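Local coordinates for probable starch synthase 4, chloroplastic/amyloplastic (PDB 6GNE), which is probably a starch synthase, a two-domain glycosyltransferase of the GT-B fold, here holding ADP in the cleft between its domains, at residues L401-I405 with G420-V425. Sequence-based numbering, arbitrary orientation.
Sequences LTQMI and GLNDSV. With ADP (adenosine-5'-diphosphate), chain F.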
loop_
_atom_site.group_PDB
_atom_site.type_symbol
_atom_site.label_atom_id
_atom_site.label_comp_id
_atom_site.label_asym_id
_atom_site.label_seq_id
_atom_site.Cartn_x
_atom_site.Cartn_y
_atom_site.Cartn_z
ATOM N N LEU A 401 1.898 -5.093 -3.634
ATOM C CA LEU A 401 3.091 -5.511 -2.927
ATOM C C LEU A 401 3.129 -7.019 -2.676
ATOM O O LEU A 401 4.218 -7.616 -2.553
ATOM C CB LEU A 401 3.160 -4.776 -1.599
ATOM C CG LEU A 401 3.126 -3.255 -1.651
ATOM C CD1 LEU A 401 3.296 -2.706 -0.239
ATOM C CD2 LEU A 401 4.207 -2.693 -2.551
ATOM N N THR A 402 1.951 -7.643 -2.603
ATOM C CA THR A 402 1.872 -9.047 -2.226
ATOM C C THR A 402 2.591 -9.980 -3.218
ATOM O O THR A 402 3.174 -10.988 -2.814
ATOM C CB THR A 402 0.434 -9.474 -2.079
ATOM O OG1 THR A 402 -0.248 -9.272 -3.328
ATOM C CG2 THR A 402 -0.257 -8.696 -0.920
ATOM N N GLN A 403 2.571 -9.624 -4.500
ATOM C CA GLN A 403 3.320 -10.392 -5.495
ATOM C C GLN A 403 4.841 -10.286 -5.289
ATOM O O GLN A 403 5.575 -11.230 -5.556
ATOM C CB GLN A 403 2.942 -9.985 -6.935
ATOM C CG GLN A 403 3.625 -8.744 -7.549
ATOM C CD GLN A 403 2.961 -7.440 -7.165
ATOM O OE1 GLN A 403 2.152 -7.373 -6.217
ATOM N NE2 GLN A 403 3.280 -6.387 -7.910
ATOM N N MET A 404 5.305 -9.130 -4.820
ATOM C CA MET A 404 6.712 -8.938 -4.525
ATOM C C MET A 404 7.102 -9.731 -3.269
ATOM O O MET A 404 8.136 -10.428 -3.268
ATOM C CB MET A 404 7.036 -7.466 -4.345
ATOM C CG MET A 404 6.710 -6.610 -5.564
ATOM S SD MET A 404 7.223 -4.901 -5.416
ATOM C CE MET A 404 6.353 -4.134 -6.758
ATOM N N ILE A 405 6.255 -9.679 -2.241
ATOM C CA ILE A 405 6.514 -10.425 -1.015
ATOM C C ILE A 405 6.481 -11.908 -1.336
ATOM O O ILE A 405 7.385 -12.641 -0.911
ATOM C CB ILE A 405 5.486 -10.115 0.113
ATOM C CG1 ILE A 405 5.473 -8.612 0.486
ATOM C CG2 ILE A 405 5.763 -10.943 1.367
ATOM C CD1 ILE A 405 4.291 -8.198 1.324
ATOM N N GLY A 420 0.591 -2.198 -11.788
ATOM C CA GLY A 420 1.891 -2.603 -11.288
ATOM C C GLY A 420 2.264 -4.038 -11.529
ATOM O O GLY A 420 3.462 -4.371 -11.573
ATOM N N LEU A 421 1.258 -4.894 -11.684
ATOM C CA LEU A 421 1.485 -6.319 -11.882
ATOM C C LEU A 421 2.148 -6.504 -13.228
ATOM O O LEU A 421 3.013 -7.343 -13.397
ATOM C CB LEU A 421 0.154 -7.106 -11.785
ATOM C CG LEU A 421 -0.577 -6.967 -10.450
ATOM C CD1 LEU A 421 -1.930 -7.631 -10.475
ATOM C CD2 LEU A 421 0.252 -7.546 -9.307
ATOM N N ASN A 422 1.776 -5.666 -14.169
ATOM C CA ASN A 422 2.393 -5.653 -15.490
ATOM C C ASN A 422 3.882 -5.246 -15.499
ATOM O O ASN A 422 4.605 -5.567 -16.415
ATOM C CB ASN A 422 1.574 -4.686 -16.343
ATOM C CG ASN A 422 1.814 -4.857 -17.790
ATOM O OD1 ASN A 422 1.628 -5.945 -18.351
ATOM N ND2 ASN A 422 2.226 -3.762 -18.423
ATOM N N ASP A 423 4.304 -4.525 -14.478
ATOM C CA ASP A 423 5.678 -4.081 -14.264
ATOM C C ASP A 423 6.499 -4.976 -13.354
ATOM O O ASP A 423 7.715 -4.771 -13.288
ATOM C CB ASP A 423 5.686 -2.674 -13.634
ATOM C CG ASP A 423 5.080 -1.611 -14.542
ATOM O OD1 ASP A 423 5.303 -1.659 -15.741
ATOM O OD2 ASP A 423 4.398 -0.709 -14.065
ATOM N N SER A 424 5.880 -5.945 -12.666
ATOM C CA SER A 424 6.611 -6.853 -11.770
ATOM C C SER A 424 6.442 -8.379 -12.015
ATOM O O SER A 424 7.205 -9.179 -11.468
ATOM C CB SER A 424 6.171 -6.540 -10.348
ATOM O OG SER A 424 4.758 -6.589 -10.250
ATOM N N VAL A 425 5.436 -8.787 -12.810
ATOM C CA VAL A 425 5.165 -10.197 -13.069
ATOM C C VAL A 425 5.207 -10.483 -14.565
ATOM O O VAL A 425 4.497 -9.884 -15.347
ATOM C CB VAL A 425 3.832 -10.665 -12.463
ATOM C CG1 VAL A 425 3.703 -12.180 -12.542
ATOM C CG2 VAL A 425 3.756 -10.278 -11.004
HETATM P PB ADP F . -3.636 -2.941 -1.085
HETATM O O1B ADP F . -2.838 -1.710 -0.773
HETATM O O2B ADP F . -4.222 -3.676 0.085
HETATM O O3B ADP F . -4.684 -2.654 -2.136
HETATM P PA ADP F . -1.013 -4.037 -1.580
HETATM O O1A ADP F . -0.569 -5.298 -2.262
HETATM O O2A ADP F . -0.356 -2.777 -2.082
HETATM O O3A ADP F . -2.615 -3.998 -1.739
HETATM O "O5'" ADP F . -0.760 -4.108 0.004
HETATM C "C5'" ADP F . -1.310 -5.145 0.819
HETATM C "C4'" ADP F . -0.569 -5.362 2.150
HETATM O "O4'" ADP F . -1.506 -5.729 3.174
HETATM C "C3'" ADP F . 0.409 -6.518 2.112
HETATM O "O3'" ADP F . 1.414 -6.292 3.086
HETATM C "C2'" ADP F . -0.421 -7.700 2.540
HETATM O "O2'" ADP F . 0.356 -8.755 3.079
HETATM C "C1'" ADP F . -1.282 -7.074 3.596
HETATM N N9 ADP F . -2.598 -7.729 3.764
HETATM C C8 ADP F . -3.675 -7.597 2.981
HETATM N N7 ADP F . -4.712 -8.308 3.478
HETATM C C5 ADP F . -4.300 -8.911 4.605
HETATM C C6 ADP F . -4.890 -9.825 5.632
HETATM N N6 ADP F . -6.176 -10.243 5.517
HETATM N N1 ADP F . -4.086 -10.213 6.662
HETATM C C2 ADP F . -2.795 -9.798 6.742
HETATM N N3 ADP F . -2.215 -8.985 5.845
HETATM C C4 ADP F . -2.902 -8.523 4.780
#
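In GT-B glycosyltransferases the phosphates of a bound nucleotide can lie at the N-terminal end of a helix of the Rossmann-like C-terminal domain, and the packing of the first turn of such a helix against its neighbour is well illustrated here. At the start of helix 402-408, Leu401 N donates to O1A of the ADP alpha-phosphate at 2.8 Å, and Thr402 N makes a weak, 3.5 Å bond to the same oxygen. Gln403 points instead toward 420-425, which lies on the short helix 419-424 after strand 412-416 and ends just beyond it. With chi1 at 83° and chi2 at -84°, its side chain folds back, so that NE2 also makes weak bonds to the carbonyls of Cys399 and Gly400. Aliphatic groups of 420-425 meet the bent chain: Leu421 CD2 lies 3.5 Å from Gln403 CD, and Val425 CG2 3.8 Å from Gln403 CG. Met404 starts off sideways but brings CE to 4.3 Å from Ser424 CB. The polar link in this buried interface is a relay: Ser424, in the p rotamer, donates its hydroxyl to Gly420 O at 2.9 Å, while Ser424 OG accepts a nearly straight hydrogen bond from Gln403 NE2, 2.8 Å long at 166°.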